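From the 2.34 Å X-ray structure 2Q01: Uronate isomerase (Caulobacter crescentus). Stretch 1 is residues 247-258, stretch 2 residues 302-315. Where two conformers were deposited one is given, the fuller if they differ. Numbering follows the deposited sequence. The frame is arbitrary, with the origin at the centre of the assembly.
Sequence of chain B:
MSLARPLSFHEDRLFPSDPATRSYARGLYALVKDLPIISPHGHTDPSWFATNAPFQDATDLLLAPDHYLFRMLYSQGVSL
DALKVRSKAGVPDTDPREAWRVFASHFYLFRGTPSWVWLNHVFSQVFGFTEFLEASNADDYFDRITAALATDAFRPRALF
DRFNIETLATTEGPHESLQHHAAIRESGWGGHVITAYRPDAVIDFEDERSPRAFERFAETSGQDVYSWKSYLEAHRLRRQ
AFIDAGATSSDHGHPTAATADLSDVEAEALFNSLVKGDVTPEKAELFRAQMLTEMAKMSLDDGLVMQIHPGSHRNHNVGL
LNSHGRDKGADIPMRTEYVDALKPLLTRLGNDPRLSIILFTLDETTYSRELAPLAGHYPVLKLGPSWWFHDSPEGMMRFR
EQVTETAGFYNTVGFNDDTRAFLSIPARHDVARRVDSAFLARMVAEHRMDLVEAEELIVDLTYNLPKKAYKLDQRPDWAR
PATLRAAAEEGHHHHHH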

# COMPACT_ATOMS: atom_id res chain seq x y z
N ALA B 247 12.15 -21.53 27.07
CA ALA B 247 11.22 -21.00 26.07
C ALA B 247 10.01 -20.31 26.69
O ALA B 247 9.47 -20.77 27.70
CB ALA B 247 10.77 -22.08 25.11
N THR B 248 9.61 -19.21 26.07
CA THR B 248 8.41 -18.48 26.45
C THR B 248 7.50 -18.33 25.25
O THR B 248 6.36 -17.86 25.37
CB THR B 248 8.74 -17.07 27.00
OG1 THR B 248 9.43 -16.31 26.00
CG2 THR B 248 9.61 -17.13 28.26
N SER B 249 7.99 -18.76 24.08
CA SER B 249 7.26 -18.55 22.84
C SER B 249 7.20 -19.77 21.92
O SER B 249 8.02 -20.69 22.03
CB SER B 249 7.85 -17.35 22.09
OG SER B 249 7.02 -16.99 21.00
N SER B 250 6.21 -19.77 21.04
CA SER B 250 6.14 -20.75 19.96
C SER B 250 6.11 -19.98 18.64
O SER B 250 5.80 -18.78 18.61
CB SER B 250 4.94 -21.68 20.12
OG SER B 250 3.78 -21.15 19.52
N ASP B 251 6.45 -20.65 17.54
CA ASP B 251 6.54 -19.99 16.24
C ASP B 251 5.94 -20.84 15.12
O ASP B 251 6.17 -22.05 15.06
CB ASP B 251 8.00 -19.62 15.93
CG ASP B 251 8.14 -18.83 14.64
OD1 ASP B 251 7.22 -18.05 14.31
OD2 ASP B 251 9.19 -18.98 13.96
N HIS B 252 5.18 -20.21 14.23
CA HIS B 252 4.44 -20.91 13.18
C HIS B 252 4.56 -20.23 11.82
O HIS B 252 3.93 -19.21 11.57
CB HIS B 252 2.97 -21.06 13.59
CG HIS B 252 2.80 -21.55 14.99
ND1 HIS B 252 2.85 -22.89 15.32
CD2 HIS B 252 2.65 -20.89 16.16
CE1 HIS B 252 2.72 -23.03 16.62
NE2 HIS B 252 2.59 -21.83 17.16
N GLY B 253 5.39 -20.81 10.95
CA GLY B 253 5.58 -20.30 9.59
C GLY B 253 4.76 -21.08 8.58
O GLY B 253 5.29 -21.92 7.85
N HIS B 254 3.46 -20.79 8.53
CA HIS B 254 2.55 -21.45 7.63
C HIS B 254 2.42 -20.62 6.35
O HIS B 254 2.75 -19.44 6.37
CB HIS B 254 1.18 -21.61 8.30
CG HIS B 254 1.16 -22.58 9.43
ND1 HIS B 254 0.02 -22.82 10.18
CD2 HIS B 254 2.13 -23.37 9.96
CE1 HIS B 254 0.30 -23.72 11.11
NE2 HIS B 254 1.57 -24.07 11.00
N PRO B 255 1.95 -21.24 5.24
CA PRO B 255 1.65 -20.49 4.01
C PRO B 255 0.55 -19.44 4.19
O PRO B 255 0.57 -18.40 3.52
CB PRO B 255 1.15 -21.57 3.04
CG PRO B 255 1.69 -22.84 3.57
CD PRO B 255 1.72 -22.69 5.05
N THR B 256 -0.42 -19.71 5.06
CA THR B 256 -1.53 -18.80 5.29
C THR B 256 -1.69 -18.54 6.78
O THR B 256 -1.07 -19.20 7.62
CB THR B 256 -2.85 -19.39 4.77
OG1 THR B 256 -3.11 -20.64 5.41
CG2 THR B 256 -2.82 -19.57 3.25
N ALA B 257 -2.55 -17.58 7.11
CA ALA B 257 -2.89 -17.28 8.50
C ALA B 257 -4.13 -18.06 8.95
O ALA B 257 -4.67 -17.81 10.03
CB ALA B 257 -3.09 -15.78 8.69
N ALA B 258 -4.57 -19.00 8.11
CA ALA B 258 -5.83 -19.72 8.31
C ALA B 258 -5.86 -20.49 9.61
O ALA B 258 -4.87 -21.13 9.97
CB ALA B 258 -6.08 -20.66 7.14
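Stretch 2, residues 302-315: DGLVMQIHPGSHRN

The shortest polar contact between the two stretches joins two side chains: His 309 ND1 donates to Asp 251 OD1 at 2.5 Å, with the carboxylate oxygen at the edge of the imidazole, near its plane, where the lone pair of an acceptor can meet a ring N-H. An aspartate suits the place because it offers a second oxygen as well, and Asp 251 OD2 is hydrogen-bonded elsewhere in the structure. A second polar cluster surrounds Ser 249, whose OG lies 2.9 Å from Gln 307 OE1 and also 2.9 Å from Val 305 O. The hydroxyl has one proton for two acceptors, and its small side chain brings it within reach of both.

These contacts accompany a parallel pairing of strands. Residues 305-308 run alongside residues 249-252 in the same direction, with an angle of 21° between the axes (signed crossing angle -21°) and a closest approach of 4.6 Å. The register is one to one: Ser 249 faces Val 305, Ser 250 Met 306, Asp 251 Gln 307 and His 252 Ile 308, with CA-CA separations of 4.4, 4.9, 4.7 and 5.0 Å. The hydrogen bonds follow the staggered pattern of a parallel ladder. Val 305 N donates to Thr 248 O at 2.9 Å, and Val 305 O accepts from Ser 250 N at 2.7 Å; Gln 307 N then donates to Ser 250 O at 2.9 Å, while Gln 307 O accepts from His 252 N at 2.9 Å. Beyond the strand, His 309 N continues the series to His 252 O at 2.9 Å, and Gly 311 N reaches His 254 O at a longer 3.3 Å.

Side chains alternate between the faces of the sheet. Ser 249, Asp 251, Val 305 and Gln 307 share one face, which explains how the serine meets the glutamine. On the other lie Ser 250, His 252, Met 306 and Ile 308. There Ser 250 OG and His 252 NE2 are hydrogen-bonded at 2.7 Å, and the flexible Met 306 packs beside them, its CG 3.5 Å from His 252 NE2 and its SD 5.1 Å from the imidazole centroid in an oblique approach.

Toward the C-terminal ends the backbones stay close. Gly 253 CA makes a CA-H...O contact of 3.3 Å with His 309 O; an ideal CB on this glycine would come within 3.0 Å of Arg 314 NH2, a tight fit. A water bridges His 254 O (3.1 Å from its oxygen) and His 309 O (2.9 Å), donating to both. Gly 311 has phi/psi of 100/22, where a CB would jam against the preceding carbonyl oxygen, so glycine fits this turn. Ala 257 CB rests 3.9 Å from Pro 310 CG, an apolar contact; at the opposite end of the pairing, Leu 304 CD1 lies 4.0 Å from the backbone oxygen Ala 247 O.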

# COMPACT_ATOMS: atom_id res chain seq x y z
N ASP B 302 -0.01 -24.01 29.20
CA ASP B 302 1.44 -23.84 29.45
C ASP B 302 2.01 -22.43 29.28
O ASP B 302 3.17 -22.18 29.61
CB ASP B 302 2.28 -24.89 28.70
CG ASP B 302 2.22 -24.76 27.17
OD1 ASP B 302 2.47 -25.78 26.49
OD2 ASP B 302 1.95 -23.67 26.63
N GLY B 303 1.19 -21.51 28.78
CA GLY B 303 1.56 -20.10 28.71
C GLY B 303 2.58 -19.71 27.65
O GLY B 303 3.24 -18.67 27.77
N LEU B 304 2.72 -20.54 26.62
CA LEU B 304 3.57 -20.22 25.48
C LEU B 304 2.94 -19.15 24.58
O LEU B 304 1.84 -19.33 24.08
CB LEU B 304 3.88 -21.47 24.66
CG LEU B 304 5.34 -21.90 24.54
CD1 LEU B 304 6.08 -21.72 25.84
CD2 LEU B 304 5.43 -23.34 24.07
N VAL B 305 3.66 -18.05 24.41
CA VAL B 305 3.24 -16.96 23.53
C VAL B 305 3.36 -17.41 22.07
O VAL B 305 4.38 -17.92 21.65
CB VAL B 305 4.06 -15.68 23.79
CG1 VAL B 305 3.82 -14.67 22.72
CG2 VAL B 305 3.70 -15.09 25.15
N MET B 306 2.30 -17.21 21.31
CA MET B 306 2.20 -17.81 19.99
C MET B 306 2.49 -16.80 18.89
O MET B 306 1.74 -15.86 18.69
CB MET B 306 0.80 -18.38 19.84
CG MET B 306 0.64 -19.42 18.79
SD MET B 306 -1.03 -20.05 18.93
CE MET B 306 -1.54 -19.85 17.24
N GLN B 307 3.59 -17.01 18.16
CA GLN B 307 3.91 -16.14 17.03
C GLN B 307 3.47 -16.75 15.70
O GLN B 307 3.88 -17.85 15.34
CB GLN B 307 5.40 -15.84 16.97
CG GLN B 307 6.00 -15.34 18.26
CD GLN B 307 7.51 -15.23 18.18
OE1 GLN B 307 8.24 -16.16 18.53
NE2 GLN B 307 8.00 -14.09 17.69
N ILE B 308 2.65 -16.02 14.95
CA ILE B 308 2.28 -16.45 13.61
C ILE B 308 3.03 -15.63 12.55
O ILE B 308 2.89 -14.40 12.47
CB ILE B 308 0.74 -16.41 13.40
CG1 ILE B 308 0.05 -17.26 14.47
CG2 ILE B 308 0.38 -16.91 11.99
CD1 ILE B 308 -1.45 -17.06 14.56
N HIS B 309 3.84 -16.34 11.77
CA HIS B 309 4.63 -15.79 10.66
C HIS B 309 4.12 -16.32 9.31
O HIS B 309 4.76 -17.19 8.71
CB HIS B 309 6.09 -16.24 10.81
CG HIS B 309 6.89 -15.42 11.77
ND1 HIS B 309 7.15 -15.84 13.06
CD2 HIS B 309 7.51 -14.23 11.63
CE1 HIS B 309 7.88 -14.93 13.68
NE2 HIS B 309 8.12 -13.94 12.83
N PRO B 310 2.98 -15.81 8.81
CA PRO B 310 2.47 -16.42 7.59
C PRO B 310 2.85 -15.71 6.29
O PRO B 310 3.33 -14.56 6.32
CB PRO B 310 0.96 -16.34 7.79
CG PRO B 310 0.76 -15.08 8.62
CD PRO B 310 2.08 -14.75 9.29
N GLY B 311 2.65 -16.39 5.17
CA GLY B 311 2.58 -15.74 3.87
C GLY B 311 3.83 -15.80 3.01
O GLY B 311 4.00 -14.98 2.11
N SER B 312 4.69 -16.78 3.28
CA SER B 312 5.88 -16.96 2.48
C SER B 312 5.73 -18.12 1.49
O SER B 312 5.42 -19.25 1.87
CB SER B 312 7.09 -17.18 3.38
OG SER B 312 8.28 -17.26 2.62
N HIS B 313 5.91 -17.81 0.20
CA HIS B 313 6.02 -18.81 -0.85
C HIS B 313 7.43 -19.35 -0.82
O HIS B 313 8.32 -18.82 -1.49
CB HIS B 313 5.76 -18.17 -2.21
CG HIS B 313 5.49 -19.15 -3.31
ND1 HIS B 313 6.44 -20.05 -3.75
CD2 HIS B 313 4.40 -19.35 -4.08
CE1 HIS B 313 5.92 -20.78 -4.73
NE2 HIS B 313 4.69 -20.37 -4.95
N ARG B 314 7.64 -20.42 -0.05
CA ARG B 314 8.98 -20.96 0.13
C ARG B 314 9.42 -21.76 -1.08
O ARG B 314 8.59 -22.38 -1.76
CB ARG B 314 9.05 -21.80 1.41
CG ARG B 314 8.72 -20.99 2.66
CD ARG B 314 9.10 -21.68 3.95
NE ARG B 314 8.56 -20.96 5.11
CZ ARG B 314 9.17 -19.94 5.72
NH1 ARG B 314 10.34 -19.50 5.29
NH2 ARG B 314 8.58 -19.36 6.76
N ASN B 315 10.72 -21.71 -1.35
CA ASN B 315 11.38 -22.48 -2.40
C ASN B 315 10.81 -22.22 -3.78
O ASN B 315 10.51 -23.15 -4.54
CB ASN B 315 11.38 -23.98 -2.05
CG ASN B 315 11.89 -24.26 -0.65
OD1 ASN B 315 12.95 -23.75 -0.25
ND2 ASN B 315 11.15 -25.05 0.11
O HOH W 1 5.70 -18.65 6.41